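Local atomic coordinates of putative aldolase (Bacteroides vulgatus ATCC 8482, PDB entry 3DXI), a protein that is of unassigned function but, as a putative aldolase of the HMGL-like family, folds its N-terminal domain into a TIM barrel. Residues Ile219-Glu232 with Ile255-Thr269. Numbering follows the deposited sequence.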
ATOM      1  N   ILE A 219      12.400   1.495  -8.029  1.00  8.53           N
ATOM      2  CA  ILE A 219      12.188   2.899  -7.680  1.00  8.49           C
ATOM      3  C   ILE A 219      10.781   3.331  -8.123  1.00  9.63           C
ATOM      4  O   ILE A 219      10.422   3.222  -9.296  1.00  9.69           O
ATOM      5  CB  ILE A 219      13.269   3.793  -8.336  1.00  8.62           C
ATOM      6  CG1 ILE A 219      14.653   3.416  -7.784  1.00  8.81           C
ATOM      7  CG2 ILE A 219      12.964   5.266  -8.088  1.00  8.95           C
ATOM      8  CD1 ILE A 219      14.790   3.558  -6.270  1.00  8.77           C
ATOM      9  N   THR A 220      10.009   3.816  -7.151  1.00  8.44           N
ATOM     10  CA  THR A 220       8.614   4.243  -7.298  1.00  7.98           C
ATOM     11  C   THR A 220       7.698   3.078  -7.653  1.00  7.04           C
ATOM     12  O   THR A 220       6.559   3.285  -8.059  1.00  5.97           O
ATOM     13  CB  THR A 220       8.408   5.385  -8.347  1.00  6.76           C
ATOM     14  OG1 THR A 220       8.702   4.908  -9.660  1.00  8.41           O
ATOM     15  CG2 THR A 220       9.299   6.584  -8.032  1.00  5.93           C
ATOM     16  N   GLY A 221       8.198   1.854  -7.479  1.00  6.40           N
ATOM     17  CA  GLY A 221       7.407   0.668  -7.782  1.00  6.34           C
ATOM     18  C   GLY A 221       7.189   0.451  -9.270  1.00  6.43           C
ATOM     19  O   GLY A 221       6.372  -0.375  -9.676  1.00  6.21           O
HETATM   20  N   MSE A 222       7.930   1.193 -10.086  1.00  6.89           N
HETATM   21  CA  MSE A 222       7.822   1.100 -11.540  1.00  7.73           C
HETATM   22  C   MSE A 222       7.780  -0.349 -12.011  1.00  7.91           C
HETATM   23  O   MSE A 222       8.648  -1.160 -11.676  1.00  6.05           O
HETATM   24  CB  MSE A 222       8.990   1.834 -12.211  1.00  8.34           C
HETATM   25  CG  MSE A 222       8.891   1.920 -13.730  1.00 11.93           C
HETATM   26 SE   MSE A 222      10.373   2.921 -14.496  1.00 22.73          SE
HETATM   27  CE  MSE A 222       9.605   3.398 -16.213  1.00 12.04           C
ATOM     28  N   GLY A 223       6.751  -0.653 -12.795  1.00  7.19           N
ATOM     29  CA  GLY A 223       6.550  -1.990 -13.318  1.00  8.30           C
ATOM     30  C   GLY A 223       5.207  -1.979 -14.019  1.00 10.04           C
ATOM     31  O   GLY A 223       4.427  -1.048 -13.828  1.00 10.16           O
ATOM     32  N   ARG A 224       4.922  -2.988 -14.830  1.00 11.51           N
ATOM     33  CA  ARG A 224       3.648  -3.006 -15.537  1.00 13.62           C
ATOM     34  C   ARG A 224       2.460  -3.126 -14.580  1.00 12.86           C
ATOM     35  O   ARG A 224       2.561  -3.729 -13.505  1.00 10.56           O
ATOM     36  CB  ARG A 224       3.624  -4.139 -16.574  1.00 16.68           C
ATOM     37  CG  ARG A 224       3.962  -5.516 -16.029  1.00 21.99           C
ATOM     38  CD  ARG A 224       3.895  -6.572 -17.138  1.00 26.49           C
ATOM     39  NE  ARG A 224       4.933  -6.410 -18.159  1.00 30.35           N
ATOM     40  CZ  ARG A 224       6.159  -6.925 -18.074  1.00 31.88           C
ATOM     41  NH1 ARG A 224       6.510  -7.641 -17.011  1.00 33.85           N
ATOM     42  NH2 ARG A 224       7.033  -6.732 -19.056  1.00 29.76           N
ATOM     43  N   GLY A 225       1.340  -2.525 -14.976  1.00 11.13           N
ATOM     44  CA  GLY A 225       0.140  -2.568 -14.160  1.00 10.24           C
ATOM     45  C   GLY A 225       0.274  -1.903 -12.803  1.00 10.02           C
ATOM     46  O   GLY A 225       0.661  -0.733 -12.704  1.00 10.67           O
ATOM     47  N   ALA A 226      -0.050  -2.659 -11.757  1.00 10.51           N
ATOM     48  CA  ALA A 226       0.010  -2.165 -10.385  1.00 11.74           C
ATOM     49  C   ALA A 226       1.449  -1.972  -9.920  1.00 11.02           C
ATOM     50  O   ALA A 226       1.702  -1.331  -8.904  1.00 12.00           O
ATOM     51  CB  ALA A 226      -0.720  -3.122  -9.451  1.00  9.99           C
ATOM     52  N   GLY A 227       2.388  -2.548 -10.660  1.00 11.39           N
ATOM     53  CA  GLY A 227       3.788  -2.387 -10.313  1.00 11.59           C
ATOM     54  C   GLY A 227       4.334  -3.273  -9.215  1.00 10.11           C
ATOM     55  O   GLY A 227       3.695  -4.238  -8.797  1.00 10.51           O
ATOM     56  N   ASN A 228       5.530  -2.925  -8.748  1.00  9.57           N
ATOM     57  CA  ASN A 228       6.225  -3.682  -7.711  1.00  9.55           C
ATOM     58  C   ASN A 228       6.290  -2.945  -6.379  1.00  8.35           C
ATOM     59  O   ASN A 228       5.746  -1.852  -6.223  1.00  8.67           O
ATOM     60  CB  ASN A 228       7.661  -3.979  -8.158  1.00  8.63           C
ATOM     61  CG  ASN A 228       7.725  -4.688  -9.487  1.00  8.88           C
ATOM     62  OD1 ASN A 228       8.191  -4.133 -10.480  1.00 11.89           O
ATOM     63  ND2 ASN A 228       7.262  -5.921  -9.516  1.00  8.70           N
ATOM     64  N   LEU A 229       6.949  -3.566  -5.409  1.00  7.67           N
ATOM     65  CA  LEU A 229       7.133  -2.941  -4.111  1.00  7.52           C
ATOM     66  C   LEU A 229       8.010  -1.726  -4.387  1.00  8.64           C
ATOM     67  O   LEU A 229       8.977  -1.825  -5.143  1.00  6.86           O
ATOM     68  CB  LEU A 229       7.867  -3.895  -3.166  1.00  8.64           C
ATOM     69  CG  LEU A 229       8.547  -3.305  -1.929  1.00  6.85           C
ATOM     70  CD1 LEU A 229       7.533  -2.596  -1.048  1.00  6.60           C
ATOM     71  CD2 LEU A 229       9.223  -4.424  -1.164  1.00  7.33           C
ATOM     72  N   LYS A 230       7.665  -0.582  -3.800  1.00  8.54           N
ATOM     73  CA  LYS A 230       8.449   0.635  -3.994  1.00  8.56           C
ATOM     74  C   LYS A 230       9.719   0.549  -3.153  1.00  7.74           C
ATOM     75  O   LYS A 230       9.659   0.459  -1.920  1.00  6.84           O
ATOM     76  CB  LYS A 230       7.625   1.871  -3.607  1.00  8.45           C
ATOM     77  CG  LYS A 230       6.408   2.067  -4.503  1.00 12.36           C
ATOM     78  CD  LYS A 230       5.741   3.418  -4.308  1.00 15.29           C
ATOM     79  CE  LYS A 230       4.873   3.450  -3.072  1.00 18.54           C
ATOM     80  NZ  LYS A 230       3.620   4.198  -3.372  1.00 23.80           N
HETATM   81  N   MSE A 231      10.867   0.560  -3.828  1.00  6.71           N
HETATM   82  CA  MSE A 231      12.150   0.468  -3.147  1.00  6.05           C
HETATM   83  C   MSE A 231      12.266   1.513  -2.045  1.00  5.78           C
HETATM   84  O   MSE A 231      12.738   1.213  -0.952  1.00  8.61           O
HETATM   85  CB  MSE A 231      13.297   0.630  -4.152  1.00  4.76           C
HETATM   86  CG  MSE A 231      14.688   0.578  -3.526  1.00  8.95           C
HETATM   87 SE   MSE A 231      15.075  -1.118  -2.659  1.00 18.57          SE
HETATM   88  CE  MSE A 231      15.715  -2.099  -4.219  1.00 14.00           C
ATOM     89  N   GLU A 232      11.827   2.737  -2.325  1.00  5.73           N
ATOM     90  CA  GLU A 232      11.897   3.807  -1.330  1.00  7.54           C
ATOM     91  C   GLU A 232      11.077   3.472  -0.086  1.00  7.65           C
ATOM     92  O   GLU A 232      11.429   3.886   1.018  1.00  6.66           O
ATOM     93  CB  GLU A 232      11.411   5.144  -1.919  1.00  7.65           C
ATOM     94  CG  GLU A 232       9.968   5.120  -2.430  1.00  7.96           C
ATOM     95  CD  GLU A 232       9.883   4.808  -3.903  1.00  9.70           C
ATOM     96  OE1 GLU A 232      10.750   4.058  -4.404  1.00 10.60           O
ATOM     97  OE2 GLU A 232       8.945   5.306  -4.562  1.00 11.05           O
ATOM     98  N   ILE A 255      14.250   9.318  -7.040  1.00  8.52           N
ATOM     99  CA  ILE A 255      12.804   9.262  -7.219  1.00  9.55           C
ATOM    100  C   ILE A 255      12.441  10.367  -8.210  1.00 10.94           C
ATOM    101  O   ILE A 255      11.662  10.153  -9.141  1.00 11.71           O
ATOM    102  CB  ILE A 255      12.051   9.518  -5.890  1.00  7.96           C
ATOM    103  CG1 ILE A 255      12.148   8.281  -4.987  1.00  5.91           C
ATOM    104  CG2 ILE A 255      10.596   9.893  -6.178  1.00  6.97           C
ATOM    105  CD1 ILE A 255      11.552   8.484  -3.610  1.00  5.56           C
ATOM    106  N   THR A 256      13.018  11.547  -7.999  1.00  9.73           N
ATOM    107  CA  THR A 256      12.767  12.690  -8.873  1.00 11.21           C
ATOM    108  C   THR A 256      13.172  12.384 -10.313  1.00 10.83           C
ATOM    109  O   THR A 256      12.494  12.797 -11.248  1.00 11.09           O
ATOM    110  CB  THR A 256      13.531  13.945  -8.395  1.00 11.12           C
ATOM    111  OG1 THR A 256      13.018  14.359  -7.124  1.00 11.55           O
ATOM    112  CG2 THR A 256      13.372  15.082  -9.398  1.00 12.43           C
ATOM    113  N   THR A 257      14.273  11.659 -10.485  1.00  9.68           N
ATOM    114  CA  THR A 257      14.739  11.296 -11.815  1.00 10.07           C
ATOM    115  C   THR A 257      13.642  10.538 -12.574  1.00 10.99           C
ATOM    116  O   THR A 257      13.393  10.800 -13.752  1.00  9.54           O
ATOM    117  CB  THR A 257      16.003  10.400 -11.745  1.00  9.37           C
ATOM    118  OG1 THR A 257      17.085  11.135 -11.163  1.00 10.26           O
ATOM    119  CG2 THR A 257      16.423   9.953 -13.141  1.00  8.91           C
ATOM    120  N   PHE A 258      12.974   9.618 -11.878  1.00 10.12           N
ATOM    121  CA  PHE A 258      11.928   8.793 -12.477  1.00  8.73           C
ATOM    122  C   PHE A 258      10.525   9.384 -12.432  1.00 10.32           C
ATOM    123  O   PHE A 258       9.576   8.769 -12.929  1.00 10.79           O
ATOM    124  CB  PHE A 258      11.929   7.416 -11.805  1.00 10.35           C
ATOM    125  CG  PHE A 258      13.046   6.520 -12.267  1.00 10.78           C
ATOM    126  CD1 PHE A 258      12.910   5.765 -13.431  1.00 10.65           C
ATOM    127  CD2 PHE A 258      14.246   6.461 -11.568  1.00 11.10           C
ATOM    128  CE1 PHE A 258      13.957   4.963 -13.892  1.00 10.86           C
ATOM    129  CE2 PHE A 258      15.303   5.660 -12.020  1.00 11.34           C
ATOM    130  CZ  PHE A 258      15.158   4.911 -13.184  1.00 10.42           C
ATOM    131  N   THR A 259      10.390  10.580 -11.860  1.00  9.88           N
ATOM    132  CA  THR A 259       9.086  11.219 -11.741  1.00  9.26           C
ATOM    133  C   THR A 259       8.442  11.645 -13.063  1.00 10.14           C
ATOM    134  O   THR A 259       7.222  11.560 -13.207  1.00 11.86           O
ATOM    135  CB  THR A 259       9.157  12.389 -10.732  1.00  9.85           C
ATOM    136  OG1 THR A 259       9.319  11.843  -9.414  1.00  8.87           O
ATOM    137  CG2 THR A 259       7.887  13.236 -10.765  1.00  8.27           C
ATOM    138  N   PRO A 260       9.233  12.126 -14.039  1.00  9.10           N
ATOM    139  CA  PRO A 260       8.578  12.507 -15.297  1.00  9.23           C
ATOM    140  C   PRO A 260       7.903  11.293 -15.948  1.00  8.42           C
ATOM    141  O   PRO A 260       6.800  11.394 -16.479  1.00  8.19           O
ATOM    142  CB  PRO A 260       9.733  13.054 -16.133  1.00  9.33           C
ATOM    143  CG  PRO A 260      10.571  13.737 -15.099  1.00 10.41           C
ATOM    144  CD  PRO A 260      10.581  12.721 -13.957  1.00  9.13           C
ATOM    145  N   LEU A 261       8.567  10.141 -15.902  1.00  7.57           N
ATOM    146  CA  LEU A 261       7.997   8.925 -16.476  1.00  7.47           C
ATOM    147  C   LEU A 261       6.768   8.459 -15.695  1.00  8.87           C
ATOM    148  O   LEU A 261       5.798   7.972 -16.281  1.00  9.84           O
ATOM    149  CB  LEU A 261       9.049   7.818 -16.517  1.00  8.08           C
ATOM    150  CG  LEU A 261      10.094   8.006 -17.620  1.00  8.08           C
ATOM    151  CD1 LEU A 261      11.260   7.060 -17.386  1.00  9.96           C
ATOM    152  CD2 LEU A 261       9.447   7.765 -18.981  1.00  9.89           C
ATOM    153  N   LEU A 262       6.809   8.613 -14.375  1.00  8.97           N
ATOM    154  CA  LEU A 262       5.684   8.232 -13.531  1.00  8.88           C
ATOM    155  C   LEU A 262       4.452   9.096 -13.823  1.00  9.31           C
ATOM    156  O   LEU A 262       3.324   8.604 -13.856  1.00 10.00           O
ATOM    157  CB  LEU A 262       6.064   8.372 -12.054  1.00  9.42           C
ATOM    158  CG  LEU A 262       4.902   8.273 -11.059  1.00 11.46           C
ATOM    159  CD1 LEU A 262       4.234   6.914 -11.188  1.00 10.99           C
ATOM    160  CD2 LEU A 262       5.414   8.494  -9.634  1.00  9.63           C
ATOM    161  N   GLU A 263       4.660  10.388 -14.033  1.00  9.38           N
ATOM    162  CA  GLU A 263       3.532  11.270 -14.305  1.00 10.54           C
ATOM    163  C   GLU A 263       2.941  10.966 -15.675  1.00 10.59           C
ATOM    164  O   GLU A 263       1.753  11.166 -15.905  1.00 10.52           O
ATOM    165  CB  GLU A 263       3.977  12.730 -14.200  1.00 12.05           C
ATOM    166  CG  GLU A 263       4.624  13.027 -12.849  1.00 15.58           C
ATOM    167  CD  GLU A 263       5.043  14.471 -12.685  1.00 18.23           C
ATOM    168  OE1 GLU A 263       5.546  15.062 -13.663  1.00 17.92           O
ATOM    169  OE2 GLU A 263       4.885  15.010 -11.567  1.00 19.25           O
ATOM    170  N   LYS A 264       3.769  10.454 -16.578  1.00 11.30           N
ATOM    171  CA  LYS A 264       3.303  10.109 -17.909  1.00 11.66           C
ATOM    172  C   LYS A 264       2.611   8.743 -17.959  1.00 11.38           C
ATOM    173  O   LYS A 264       1.512   8.621 -18.498  1.00 11.71           O
ATOM    174  CB  LYS A 264       4.468  10.099 -18.901  1.00 11.36           C
ATOM    175  CG  LYS A 264       4.043   9.656 -20.290  1.00 13.21           C
ATOM    176  CD  LYS A 264       5.195   9.634 -21.261  1.00 13.22           C
ATOM    177  CE  LYS A 264       4.683   9.424 -22.677  1.00 14.55           C
ATOM    178  NZ  LYS A 264       3.756  10.517 -23.082  1.00 11.27           N
ATOM    179  N   TYR A 265       3.250   7.725 -17.386  1.00 11.03           N
ATOM    180  CA  TYR A 265       2.717   6.364 -17.421  1.00 12.24           C
ATOM    181  C   TYR A 265       1.881   5.933 -16.223  1.00 12.03           C
ATOM    182  O   TYR A 265       1.078   5.004 -16.319  1.00 12.40           O
ATOM    183  CB  TYR A 265       3.869   5.386 -17.647  1.00 11.81           C
ATOM    184  CG  TYR A 265       4.511   5.575 -18.999  1.00 12.44           C
ATOM    185  CD1 TYR A 265       3.787   5.338 -20.169  1.00 13.71           C
ATOM    186  CD2 TYR A 265       5.826   6.024 -19.119  1.00 12.88           C
ATOM    187  CE1 TYR A 265       4.354   5.548 -21.425  1.00 13.49           C
ATOM    188  CE2 TYR A 265       6.404   6.237 -20.377  1.00 11.02           C
ATOM    189  CZ  TYR A 265       5.657   5.997 -21.521  1.00 12.16           C
ATOM    190  OH  TYR A 265       6.199   6.218 -22.765  1.00 14.99           O
ATOM    191  N   GLN A 266       2.084   6.607 -15.100  1.00 12.18           N
ATOM    192  CA  GLN A 266       1.337   6.343 -13.881  1.00 13.17           C
ATOM    193  C   GLN A 266       1.082   4.890 -13.494  1.00 13.03           C
ATOM    194  O   GLN A 266      -0.074   4.454 -13.430  1.00 13.12           O
ATOM    195  CB  GLN A 266      -0.006   7.062 -13.949  1.00 16.00           C
ATOM    196  CG  GLN A 266       0.103   8.545 -14.202  1.00 21.82           C
ATOM    197  CD  GLN A 266      -1.191   9.250 -13.903  1.00 26.78           C
ATOM    198  OE1 GLN A 266      -1.562   9.424 -12.739  1.00 29.40           O
ATOM    199  NE2 GLN A 266      -1.907   9.640 -14.953  1.00 27.77           N
ATOM    200  N   TRP A 267       2.143   4.134 -13.233  1.00 11.45           N
ATOM    201  CA  TRP A 267       1.959   2.752 -12.805  1.00 10.84           C
ATOM    202  C   TRP A 267       1.409   2.833 -11.385  1.00 11.15           C
ATOM    203  O   TRP A 267       1.548   3.858 -10.723  1.00 13.97           O
ATOM    204  CB  TRP A 267       3.289   1.997 -12.834  1.00  8.71           C
ATOM    205  CG  TRP A 267       4.434   2.807 -12.321  1.00  8.46           C
ATOM    206  CD1 TRP A 267       4.838   2.928 -11.025  1.00  8.92           C
ATOM    207  CD2 TRP A 267       5.326   3.616 -13.100  1.00  7.39           C
ATOM    208  NE1 TRP A 267       5.933   3.760 -10.945  1.00  7.63           N
ATOM    209  CE2 TRP A 267       6.251   4.196 -12.204  1.00  7.92           C
ATOM    210  CE3 TRP A 267       5.432   3.909 -14.467  1.00  9.37           C
ATOM    211  CZ2 TRP A 267       7.272   5.051 -12.628  1.00  6.14           C
ATOM    212  CZ3 TRP A 267       6.455   4.766 -14.892  1.00  8.47           C
ATOM    213  CH2 TRP A 267       7.357   5.324 -13.972  1.00  8.48           C
ATOM    214  N   GLY A 268       0.781   1.762 -10.918  1.00 11.17           N
ATOM    215  CA  GLY A 268       0.208   1.768  -9.587  1.00 11.84           C
ATOM    216  C   GLY A 268      -1.102   1.015  -9.669  1.00 11.65           C
ATOM    217  O   GLY A 268      -1.668   0.876 -10.755  1.00 11.20           O
ATOM    218  N   THR A 269      -1.591   0.534  -8.532  1.00 10.59           N
ATOM    219  CA  THR A 269      -2.828  -0.239  -8.517  1.00  8.98           C
ATOM    220  C   THR A 269      -4.082   0.626  -8.672  1.00  9.18           C
ATOM    221  O   THR A 269      -4.040   1.843  -8.505  1.00  6.45           O
ATOM    222  CB  THR A 269      -2.942  -1.067  -7.213  1.00  7.62           C
ATOM    223  OG1 THR A 269      -4.004  -2.016  -7.346  1.00  8.67           O
ATOM    224  CG2 THR A 269      -3.246  -0.157  -6.020  1.00  8.28           C
TER
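Trp267 lays its indole against segment 219-232, which follows the last barrel strand, 214-217, and its N-H donates two of the three hydrogen bonds across the contact. At the pyrrole edge, Trp267 NE1 donates to Thr220 O (3.0 Å), an acceptor close to the ring plane, although the donor stands well above the carbonyl plane and the bond is bent to 138°. A second, weak bond from the same N-H reaches Thr220 OG1. Thr220 N in turn gives a fairly straight bond to the syn lone pair of Glu232 OE1 (2.9 Å), tying it to the start of helix 231-241. Farther along, Gly268 N donates almost linearly to Gly225 O (3.1 Å, 177°), within the type II' turn Arg224-Gly227.

Packing over the indole comes from Met222, a selenomethionine. Met222 CA sits over the five-membered ring of Trp267, a CH-pi contact. With CG anti to the backbone N (chi1 -174°) and the chain extended beyond it, the side chain runs on across the benzo ring. Leu262 CD1, from the preceding helix, lies over the opposite face toward the rim, and the Tyr16 ring also meets the indole. Met222 SE makes oblique Met-aromatic contacts with both Trp267 and Phe258, approaching Phe258 CD1 at 4.0 Å.

A smaller apolar patch joins Ile219 CG2 to Phe258 CD2 (3.9 Å) and Ile255 CD1 to Glu232 CB (3.7 Å). With its N-H shared between a bent and a weak bond and both faces packed, the indole is probably restrained in rotation, consistent with a tie between the two segments.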